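Local coordinates for teichoic acid biosynthesis protein F (PDB 3L7I), which is a teichoic acid biosynthesis protein whose modelled part has the GT-B fold, with two Rossmann-like halves, at residues 642-647 with 657-662. Residues are numbered along the deposited sequence; the frame is centred on the assembly and turned at random.
Sequences YDIDKY and NYMEDL
Ile644 reaches across to Tyr658 and Met659 with one methyl group, CD1, and that methyl makes the whole contact. The isoleucine chain is fully stretched: CG1 stands anti to the backbone N (chi1 -164°) and chi2 is again trans at 169°, which carries CD1 well out. There it meets Tyr658 at ring atom CE2, 4.1 Å away, approaching the ring obliquely. SD and CE of Met659 both lie 4.3 Å from the same CD1; the methionine's CB does not point at the isoleucine, but its chain bends round to bring the thioether end near.

Tyr658 and Met659 are the two central residues of a type I beta turn, closed by Glu660 N to Asn657 O at 3.0 Å. Leu662 CD1 lies on the other side of the Tyr658 ring plane from Ile644, while the phenol OH hydrogen-bonds to Asp622 O, which holds the ring. On the 642-647 side, Asp643 OD1 pairs with Arg548 and Tyr623. Both segments belong to the long loop joining neighbouring parallel strands 637-640 and 666-667 in the second Rossmann-like half of the GT-B fold. Across the contact the chemistry is purely apolar and the buried area small, 83 Å², implying a light van der Waals touch between two separately held parts of that loop.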
ATOM      1  N   TYR A 642     -31.502  -2.008 -52.696  1.00 66.60           N
ATOM      2  CA  TYR A 642     -32.466  -3.095 -52.734  1.00 68.51           C
ATOM      3  C   TYR A 642     -33.251  -3.206 -51.440  1.00 70.38           C
ATOM      4  O   TYR A 642     -34.405  -3.624 -51.441  1.00 72.60           O
ATOM      5  CB  TYR A 642     -31.788  -4.420 -53.084  1.00 68.00           C
ATOM      6  CG  TYR A 642     -30.637  -4.813 -52.188  1.00 66.85           C
ATOM      7  CD1 TYR A 642     -29.319  -4.517 -52.544  1.00 64.76           C
ATOM      8  CD2 TYR A 642     -30.858  -5.508 -51.011  1.00 68.17           C
ATOM      9  CE1 TYR A 642     -28.255  -4.879 -51.741  1.00 64.01           C
ATOM     10  CE2 TYR A 642     -29.804  -5.880 -50.192  1.00 67.44           C
ATOM     11  CZ  TYR A 642     -28.499  -5.565 -50.560  1.00 65.36           C
ATOM     12  OH  TYR A 642     -27.450  -5.941 -49.738  1.00 64.94           O
ATOM     13  N   ASP A 643     -32.629  -2.823 -50.337  1.00 69.77           N
ATOM     14  CA  ASP A 643     -33.310  -2.875 -49.042  1.00 71.76           C
ATOM     15  C   ASP A 643     -33.833  -1.513 -48.619  1.00 72.44           C
ATOM     16  O   ASP A 643     -34.221  -1.320 -47.479  1.00 73.98           O
ATOM     17  CB  ASP A 643     -32.398  -3.448 -47.958  1.00 71.38           C
ATOM     18  CG  ASP A 643     -31.064  -2.735 -47.876  1.00 69.10           C
ATOM     19  OD1 ASP A 643     -30.823  -1.799 -48.671  1.00 67.77           O
ATOM     20  OD2 ASP A 643     -30.257  -3.113 -47.003  1.00 68.91           O
ATOM     21  N   ILE A 644     -33.862  -0.583 -49.562  1.00 71.57           N
ATOM     22  CA  ILE A 644     -34.250   0.782 -49.291  1.00 72.20           C
ATOM     23  C   ILE A 644     -35.553   0.949 -48.492  1.00 75.14           C
ATOM     24  O   ILE A 644     -35.779   2.006 -47.909  1.00 75.98           O
ATOM     25  CB  ILE A 644     -34.362   1.570 -50.590  1.00 71.57           C
ATOM     26  CG1 ILE A 644     -34.384   3.074 -50.292  1.00 71.84           C
ATOM     27  CG2 ILE A 644     -35.578   1.116 -51.364  1.00 73.44           C
ATOM     28  CD1 ILE A 644     -34.238   3.928 -51.521  1.00 71.11           C
ATOM     29  N   ASP A 645     -36.412  -0.065 -48.452  1.00 93.18           N
ATOM     30  CA  ASP A 645     -37.632   0.051 -47.651  1.00 97.59           C
ATOM     31  C   ASP A 645     -37.326  -0.183 -46.181  1.00 95.68           C
ATOM     32  O   ASP A 645     -37.780   0.556 -45.311  1.00 97.26           O
ATOM     33  CB  ASP A 645     -38.692  -0.929 -48.124  1.00102.35           C
ATOM     34  CG  ASP A 645     -38.757  -1.015 -49.623  1.00103.84           C
ATOM     35  OD1 ASP A 645     -39.802  -0.625 -50.194  1.00109.51           O
ATOM     36  OD2 ASP A 645     -37.747  -1.454 -50.238  1.00 99.79           O
ATOM     37  N   LYS A 646     -36.554  -1.222 -45.902  1.00100.51           N
ATOM     38  CA  LYS A 646     -36.101  -1.463 -44.546  1.00 98.90           C
ATOM     39  C   LYS A 646     -35.558  -0.169 -43.953  1.00 97.27           C
ATOM     40  O   LYS A 646     -35.943   0.218 -42.859  1.00 99.07           O
ATOM     41  CB  LYS A 646     -35.032  -2.559 -44.521  1.00 95.74           C
ATOM     42  CG  LYS A 646     -35.549  -3.946 -44.916  1.00 98.07           C
ATOM     43  CD  LYS A 646     -34.453  -5.014 -44.844  1.00 95.50           C
ATOM     44  CE  LYS A 646     -34.209  -5.481 -43.403  1.00 95.85           C
ATOM     45  NZ  LYS A 646     -33.004  -6.361 -43.314  1.00 93.68           N
ATOM     46  N   TYR A 647     -34.679   0.502 -44.696  1.00123.32           N
ATOM     47  CA  TYR A 647     -34.013   1.724 -44.227  1.00122.23           C
ATOM     48  C   TYR A 647     -34.930   2.923 -43.947  1.00125.94           C
ATOM     49  O   TYR A 647     -34.699   4.018 -44.467  1.00126.37           O
ATOM     50  CB  TYR A 647     -32.923   2.155 -45.209  1.00119.29           C
ATOM     51  CG  TYR A 647     -31.496   1.871 -44.781  1.00115.88           C
ATOM     52  CD1 TYR A 647     -31.044   0.569 -44.592  1.00114.24           C
ATOM     53  CD2 TYR A 647     -30.586   2.912 -44.604  1.00115.07           C
ATOM     54  CE1 TYR A 647     -29.720   0.313 -44.218  1.00111.94           C
ATOM     55  CE2 TYR A 647     -29.267   2.670 -44.229  1.00112.84           C
ATOM     56  CZ  TYR A 647     -28.838   1.371 -44.038  1.00111.29           C
ATOM     57  OH  TYR A 647     -27.529   1.130 -43.666  1.00109.90           O
ATOM     58  N   ASN A 657     -30.851  14.858 -48.963  1.00 88.20           N
ATOM     59  CA  ASN A 657     -32.091  14.306 -49.458  1.00 88.72           C
ATOM     60  C   ASN A 657     -31.832  13.242 -50.518  1.00 85.27           C
ATOM     61  O   ASN A 657     -31.810  13.520 -51.717  1.00 86.52           O
ATOM     62  CB  ASN A 657     -33.024  15.397 -49.958  1.00 94.07           C
ATOM     63  CG  ASN A 657     -34.446  14.911 -50.066  1.00 95.25           C
ATOM     64  OD1 ASN A 657     -34.683  13.721 -50.300  1.00 92.07           O
ATOM     65  ND2 ASN A 657     -35.405  15.817 -49.887  1.00100.08           N
ATOM     66  N   TYR A 658     -31.627  12.020 -50.034  1.00 81.14           N
ATOM     67  CA  TYR A 658     -31.264  10.858 -50.845  1.00 79.50           C
ATOM     68  C   TYR A 658     -32.190  10.591 -52.028  1.00 81.49           C
ATOM     69  O   TYR A 658     -31.738  10.226 -53.121  1.00 81.17           O
ATOM     70  CB  TYR A 658     -31.279   9.624 -49.957  1.00 77.15           C
ATOM     71  CG  TYR A 658     -30.675   8.378 -50.555  1.00 75.04           C
ATOM     72  CD1 TYR A 658     -29.344   8.068 -50.342  1.00 72.54           C
ATOM     73  CD2 TYR A 658     -31.444   7.495 -51.291  1.00 75.65           C
ATOM     74  CE1 TYR A 658     -28.784   6.925 -50.859  1.00 70.72           C
ATOM     75  CE2 TYR A 658     -30.896   6.341 -51.826  1.00 73.83           C
ATOM     76  CZ  TYR A 658     -29.556   6.057 -51.601  1.00 71.36           C
ATOM     77  OH  TYR A 658     -28.988   4.906 -52.118  1.00 69.65           O
ATOM     78  N   MET A 659     -33.491  10.743 -51.793  1.00 86.21           N
ATOM     79  CA  MET A 659     -34.471  10.452 -52.808  1.00 87.62           C
ATOM     80  C   MET A 659     -34.277  11.327 -54.029  1.00 90.16           C
ATOM     81  O   MET A 659     -34.679  10.963 -55.131  1.00 90.49           O
ATOM     82  CB  MET A 659     -35.872  10.627 -52.245  1.00 90.56           C
ATOM     83  CG  MET A 659     -36.680   9.356 -52.283  1.00 88.97           C
ATOM     84  SD  MET A 659     -35.665   7.937 -51.877  1.00 83.59           S
ATOM     85  CE  MET A 659     -36.459   7.377 -50.367  1.00 83.79           C
ATOM     86  N   GLU A 660     -33.645  12.475 -53.846  1.00125.77           N
ATOM     87  CA  GLU A 660     -33.570  13.436 -54.929  1.00129.21           C
ATOM     88  C   GLU A 660     -32.157  13.626 -55.457  1.00127.83           C
ATOM     89  O   GLU A 660     -31.701  12.907 -56.349  1.00125.71           O
ATOM     90  CB  GLU A 660     -34.140  14.772 -54.461  1.00134.19           C
ATOM     91  CG  GLU A 660     -35.073  15.419 -55.461  1.00138.71           C
ATOM     92  CD  GLU A 660     -36.330  15.951 -54.807  1.00142.31           C
ATOM     93  OE1 GLU A 660     -36.294  16.222 -53.586  1.00142.79           O
ATOM     94  OE2 GLU A 660     -37.354  16.086 -55.514  1.00144.78           O
ATOM     95  N   ASP A 661     -31.469  14.593 -54.868  1.00 94.30           N
ATOM     96  CA  ASP A 661     -30.216  15.106 -55.398  1.00 94.50           C
ATOM     97  C   ASP A 661     -28.974  14.228 -55.209  1.00 89.67           C
ATOM     98  O   ASP A 661     -28.035  14.618 -54.522  1.00 89.19           O
ATOM     99  CB  ASP A 661     -29.960  16.509 -54.824  1.00 98.63           C
ATOM    100  CG  ASP A 661     -30.000  16.536 -53.307  1.00 97.77           C
ATOM    101  OD1 ASP A 661     -29.441  15.606 -52.690  1.00 93.18           O
ATOM    102  OD2 ASP A 661     -30.588  17.481 -52.736  1.00101.89           O
ATOM    103  N   LEU A 662     -28.961  13.052 -55.831  1.00 83.77           N
ATOM    104  CA  LEU A 662     -27.704  12.316 -56.003  1.00 81.05           C
ATOM    105  C   LEU A 662     -27.403  12.093 -57.495  1.00 81.78           C
ATOM    106  O   LEU A 662     -28.297  12.232 -58.341  1.00 84.05           O
ATOM    107  CB  LEU A 662     -27.626  11.036 -55.145  1.00 78.20           C
ATOM    108  CG  LEU A 662     -28.667   9.943 -55.260  1.00 78.14           C
ATOM    109  CD1 LEU A 662     -28.552   8.963 -54.102  1.00 75.61           C
ATOM    110  CD2 LEU A 662     -30.068  10.592 -55.321  1.00 81.11           C
TER